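Local coordinates for protein probable 2-oxoacid ferredoxin oxidoreductase, alpha chain (Thermoplasma acidophilum, PDB 3JU3) that probably forms part of a ferredoxin-dependent 2-oxoacid oxidoreductase that converts 2-oxoacids and CoA to acyl-CoA, this piece being its core domain II, at residues Ser23-Gly26 / Pro27-Val31; Arg101-Thr104 / Glu105-Leu109. All coordinates share one frame; numbering follows the deposited sequence. Where two conformers were deposited one is given.

Overall arrangement
The two contacts are worked examples of how a helix is started. Contact 1 spans the first turn of helix 25-37, the crossover helix between strands 16-21 and 42-47, and is partly buried; contact 2 lies nearer the surface, where the loop after strand 93-95 turns into helix 105-117. Their chemistry differs accordingly. Residues 23-31 rely on backbone bonds, a proline set against the Gln24 amide, and the aliphatic part of Lys25 against Leu29, whereas residues 101-109 use a capping box and a salt bridge. The centres are about 10 Å apart, and the helices meet where Val31 CG2 lies 3.7 Å from Ile108 CG2. Gln24 also packs on His102, and Asp30 approaches the like-charged Glu105.

Contact 1 of 2, residues Ser23-Gly26 / Pro27-Val31; sequences SQKG and PILDV
The side chains of Gln24 and Pro27 cross at about a right angle, Gln24 NE2 lying 3.8 Å from Pro27 CG. In Gln24, CG stands beside its own backbone N and the chain then bends at chi2 (-52°), which brings the amide round to the proline. On the backbone side of the same ring, Pro27 CD sits 3.3 Å from Gln24 O, filling a place where an amide hydrogen would otherwise lie. Pro27 therefore donates nothing within this first turn, and the regular bonds begin one residue later, with Ile28 N to Gln24 O (3.1 Å, 169° at the hydrogen), followed by Leu29 N to Lys25 O and Asp30 N to Gly26 O. Such a proline in the opening turn costs the helix no bond, and here the turn starts the crossover helix of a beta-alpha-beta unit, strand 16-21, helix 25-37, strand 42-47. Replacing the ring with an alanine removes CG and CD, which is likely to leave the Gln24 amide less firmly packed and the first turn freer to flex. Lys25 and Leu29 approach at a slant, aliphatic part against branch, with Lys25 CG 4.0 Å from Leu29 CD1, while the lysine also makes a cation-pi contact with Tyr46. A water donates to Gly26 O and, at 3.1 Å, to Asp30 OD1, tying the carboxylate to the backbone one turn earlier. Ile28 packs on Phe18 and Leu44, and Ser23 OG hydrogen-bonds Asn74 of a second subunit.

Contact 2 of 2, residues Arg101-Thr104 / Glu105-Leu109; sequences RHMT and EDEIL. With EDO (1,2-ethanediol), chain B.
Glu107 lies at the guanidinium edge of Arg101, the guanidinium and carboxylate planes 23° apart and so nearly coplanar. The grip is end-on and double: NH1 reaches OE1 at 2.9 Å, 170° at the hydrogen, and NH2 reaches OE2 at the same length on its syn lone pair. Met103 CA also lies in the plane at the guanidinium edge, while O2 of a bound ethanediol, probably from the crystallisation liquor, approaches obliquely. NH1 makes a second bond, to His102 O at 3.1 Å, which helps to fix the rotation of the group. Extended from CG to NE, the arginine chain carries its guanidinium out to the carboxylate, which comes from the opposite direction. Glu107 OE1 takes another donor, Thr104 N at 3.2 Å, from above the carboxylate plane and on the same face as NH1. Thr104 is the N-cap: a chi1 of 65° puts its OG1 where it can receive the N-H of Glu107, N to OG1 3.2 Å, and the two reciprocal bonds make a capping box. With Arg101 and the N-terminal end of the helix so near, the carboxylate is likely to be stabilised as an anion. Met103, a selenomethionine, lays CB 3.8 Å from Ile108 CG1, and both side chains rest on Ile95 of strand 93-95. The cap thus joins the loop after that strand to helix 105-117, whose Glu105, Ile108 and Leu109 pack against helix 25-37.

Contact 1 of 2, residues Ser23-Gly26 / Pro27-Val31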
loop_
_atom_site.group_PDB
_atom_site.type_symbol
_atom_site.label_atom_id
_atom_site.label_comp_id
_atom_site.label_asym_id
_atom_site.label_seq_id
_atom_site.Cartn_x
_atom_site.Cartn_y
_atom_site.Cartn_z
ATOM N N SER A 23 10.580 2.793 -1.175
ATOM C CA SER A 23 10.883 1.660 -0.317
ATOM C C SER A 23 11.759 0.553 -0.959
ATOM O O SER A 23 12.373 -0.237 -0.234
ATOM C CB SER A 23 9.579 1.062 0.222
ATOM O OG SER A 23 8.929 0.361 -0.835
ATOM N N GLN A 24 11.832 0.500 -2.293
ATOM C CA GLN A 24 12.545 -0.608 -2.966
ATOM C C GLN A 24 14.052 -0.349 -3.062
ATOM O O GLN A 24 14.825 -1.191 -3.582
ATOM C CB GLN A 24 11.946 -0.872 -4.352
ATOM C CG GLN A 24 10.545 -1.447 -4.291
ATOM C CD GLN A 24 10.488 -2.689 -3.380
ATOM O OE1 GLN A 24 9.865 -2.655 -2.333
ATOM N NE2 GLN A 24 11.173 -3.754 -3.770
ATOM N N LYS A 25 14.493 0.774 -2.483
ATOM C CA LYS A 25 15.917 1.112 -2.545
ATOM C C LYS A 25 16.728 -0.044 -2.008
ATOM O O LYS A 25 17.666 -0.497 -2.670
ATOM C CB LYS A 25 16.292 2.399 -1.796
ATOM C CG LYS A 25 17.767 2.662 -1.884
ATOM C CD LYS A 25 18.234 3.985 -1.289
ATOM C CE LYS A 25 18.762 3.798 0.124
ATOM N NZ LYS A 25 19.437 5.026 0.648
ATOM N N GLY A 26 16.414 -0.490 -0.804
ATOM C CA GLY A 26 17.256 -1.513 -0.130
ATOM C C GLY A 26 17.295 -2.867 -0.859
ATOM O O GLY A 26 18.360 -3.449 -1.060
ATOM N N PRO A 27 16.134 -3.377 -1.264
ATOM C CA PRO A 27 16.095 -4.576 -2.078
ATOM C C PRO A 27 17.002 -4.502 -3.345
ATOM O O PRO A 27 17.724 -5.456 -3.656
ATOM C CB PRO A 27 14.620 -4.648 -2.463
ATOM C CG PRO A 27 13.920 -4.195 -1.208
ATOM C CD PRO A 27 14.776 -2.958 -0.849
ATOM N N ILE A 28 16.952 -3.388 -4.064
ATOM C CA ILE A 28 17.798 -3.219 -5.250
ATOM C C ILE A 28 19.297 -3.260 -4.898
ATOM O O ILE A 28 20.085 -3.925 -5.579
ATOM C CB ILE A 28 17.491 -1.907 -5.973
ATOM C CG1 ILE A 28 16.085 -1.956 -6.562
ATOM C CG2 ILE A 28 18.538 -1.663 -7.088
ATOM C CD1 ILE A 28 15.818 -0.844 -7.504
ATOM N N LEU A 29 19.675 -2.568 -3.829
ATOM C CA LEU A 29 21.070 -2.478 -3.442
ATOM C C LEU A 29 21.676 -3.850 -3.129
ATOM O O LEU A 29 22.841 -4.118 -3.482
ATOM C CB LEU A 29 21.278 -1.475 -2.307
ATOM C CG LEU A 29 21.183 0.018 -2.641
ATOM C CD1 LEU A 29 21.316 0.830 -1.359
ATOM C CD2 LEU A 29 22.259 0.485 -3.671
ATOM N N ASP A 30 20.889 -4.717 -2.496
ATOM C CA ASP A 30 21.272 -6.120 -2.346
ATOM C C ASP A 30 21.353 -6.900 -3.667
ATOM O O ASP A 30 22.212 -7.772 -3.797
ATOM C CB ASP A 30 20.296 -6.857 -1.424
ATOM C CG ASP A 30 20.311 -6.331 -0.007
ATOM O OD1 ASP A 30 21.278 -5.641 0.408
ATOM O OD2 ASP A 30 19.322 -6.610 0.697
ATOM N N VAL A 31 20.447 -6.635 -4.618
ATOM C CA VAL A 31 20.495 -7.323 -5.907
ATOM C C VAL A 31 21.774 -6.935 -6.646
ATOM O O VAL A 31 22.395 -7.783 -7.339
ATOM C CB VAL A 31 19.261 -7.040 -6.782
ATOM C CG1 VAL A 31 19.407 -7.705 -8.176
ATOM C CG2 VAL A 31 18.038 -7.577 -6.115
HETATM O O HOH W 1 20.523 -2.746 1.222
#

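Contact 2 of 2, residues Arg101-Thr104 / Glu105-Leu109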
loop_
_atom_site.group_PDB
_atom_site.type_symbol
_atom_site.label_atom_id
_atom_site.label_comp_id
_atom_site.label_asym_id
_atom_site.label_seq_id
_atom_site.Cartn_x
_atom_site.Cartn_y
_atom_site.Cartn_z
ATOM N N ARG A 101 2.381 -8.596 -3.832
ATOM C CA ARG A 101 3.549 -8.192 -3.038
ATOM C C ARG A 101 4.694 -7.701 -3.968
ATOM O O ARG A 101 4.697 -8.018 -5.180
ATOM C CB ARG A 101 4.050 -9.389 -2.228
ATOM C CG ARG A 101 4.246 -10.656 -3.061
ATOM C CD ARG A 101 5.065 -11.695 -2.304
ATOM N NE ARG A 101 5.280 -12.922 -3.080
ATOM C CZ ARG A 101 6.225 -13.065 -4.011
ATOM N NH1 ARG A 101 7.045 -12.047 -4.289
ATOM N NH2 ARG A 101 6.349 -14.216 -4.674
ATOM N N HIS A 102 5.647 -6.951 -3.414
ATOM C CA HIS A 102 6.908 -6.702 -4.114
ATOM C C HIS A 102 7.575 -8.053 -4.352
ATOM O O HIS A 102 7.316 -9.011 -3.605
ATOM C CB HIS A 102 7.835 -5.799 -3.293
ATOM C CG HIS A 102 7.280 -4.432 -3.042
ATOM N ND1 HIS A 102 7.130 -3.496 -4.042
ATOM C CD2 HIS A 102 6.831 -3.848 -1.906
ATOM C CE1 HIS A 102 6.617 -2.391 -3.532
ATOM N NE2 HIS A 102 6.428 -2.576 -2.238
HETATM N N MSE A 103 8.395 -8.153 -5.396
HETATM C CA MSE A 103 9.146 -9.374 -5.642
HETATM C C MSE A 103 10.219 -9.557 -4.568
HETATM O O MSE A 103 10.651 -8.579 -3.948
HETATM C CB MSE A 103 9.819 -9.306 -7.000
HETATM C CG MSE A 103 8.957 -9.664 -8.181
HETATM SE SE MSE A 103 10.114 -9.553 -9.770
HETATM C CE MSE A 103 8.689 -9.573 -11.114
ATOM N N THR A 104 10.644 -10.804 -4.355
ATOM C CA THR A 104 11.820 -11.084 -3.525
ATOM C C THR A 104 13.141 -10.728 -4.267
ATOM O O THR A 104 13.149 -10.562 -5.493
ATOM C CB THR A 104 11.849 -12.554 -3.062
ATOM O OG1 THR A 104 12.006 -13.408 -4.201
ATOM C CG2 THR A 104 10.548 -12.923 -2.321
ATOM N N GLU A 105 14.241 -10.600 -3.518
ATOM C CA GLU A 105 15.556 -10.337 -4.111
ATOM C C GLU A 105 15.942 -11.360 -5.164
ATOM O O GLU A 105 16.518 -11.008 -6.193
ATOM C CB GLU A 105 16.648 -10.247 -3.048
ATOM C CG GLU A 105 16.950 -8.816 -2.637
ATOM C CD GLU A 105 16.251 -8.417 -1.351
ATOM O OE1 GLU A 105 16.939 -7.908 -0.438
ATOM O OE2 GLU A 105 15.015 -8.625 -1.234
ATOM N N ASP A 106 15.631 -12.622 -4.891
ATOM C CA ASP A 106 15.856 -13.694 -5.846
ATOM C C ASP A 106 14.988 -13.529 -7.092
ATOM O O ASP A 106 15.446 -13.799 -8.198
ATOM C CB ASP A 106 15.620 -15.062 -5.190
ATOM C CG ASP A 106 16.527 -15.305 -3.983
ATOM O OD1 ASP A 106 17.505 -14.541 -3.791
ATOM O OD2 ASP A 106 16.264 -16.271 -3.227
ATOM N N GLU A 107 13.741 -13.087 -6.911
ATOM C CA GLU A 107 12.848 -12.838 -8.044
ATOM C C GLU A 107 13.285 -11.636 -8.847
ATOM O O GLU A 107 13.207 -11.645 -10.079
ATOM C CB GLU A 107 11.399 -12.671 -7.593
ATOM C CG GLU A 107 10.697 -13.989 -7.297
ATOM C CD GLU A 107 9.338 -13.800 -6.652
ATOM O OE1 GLU A 107 8.949 -12.635 -6.397
ATOM O OE2 GLU A 107 8.658 -14.819 -6.400
ATOM N N ILE A 108 13.750 -10.603 -8.149
ATOM C CA ILE A 108 14.233 -9.405 -8.799
ATOM C C ILE A 108 15.497 -9.760 -9.598
ATOM O O ILE A 108 15.635 -9.384 -10.770
ATOM C CB ILE A 108 14.544 -8.245 -7.777
ATOM C CG1 ILE A 108 13.266 -7.770 -7.076
ATOM C CG2 ILE A 108 15.243 -7.055 -8.488
ATOM C CD1 ILE A 108 13.527 -6.734 -5.999
ATOM N N LEU A 109 16.408 -10.482 -8.946
ATOM C CA LEU A 109 17.647 -10.956 -9.581
ATOM C C LEU A 109 17.295 -11.712 -10.873
ATOM O O LEU A 109 17.834 -11.412 -11.960
ATOM C CB LEU A 109 18.430 -11.837 -8.596
ATOM C CG LEU A 109 19.820 -12.375 -8.911
ATOM C CD1 LEU A 109 20.696 -11.250 -9.376
ATOM C CD2 LEU A 109 20.430 -12.995 -7.659
HETATM C C1 EDO B . 7.733 -8.757 0.543
HETATM O O1 EDO B . 6.621 -9.588 0.888
HETATM C C2 EDO B . 8.592 -9.450 -0.517
HETATM O O2 EDO B . 7.962 -10.652 -0.998
#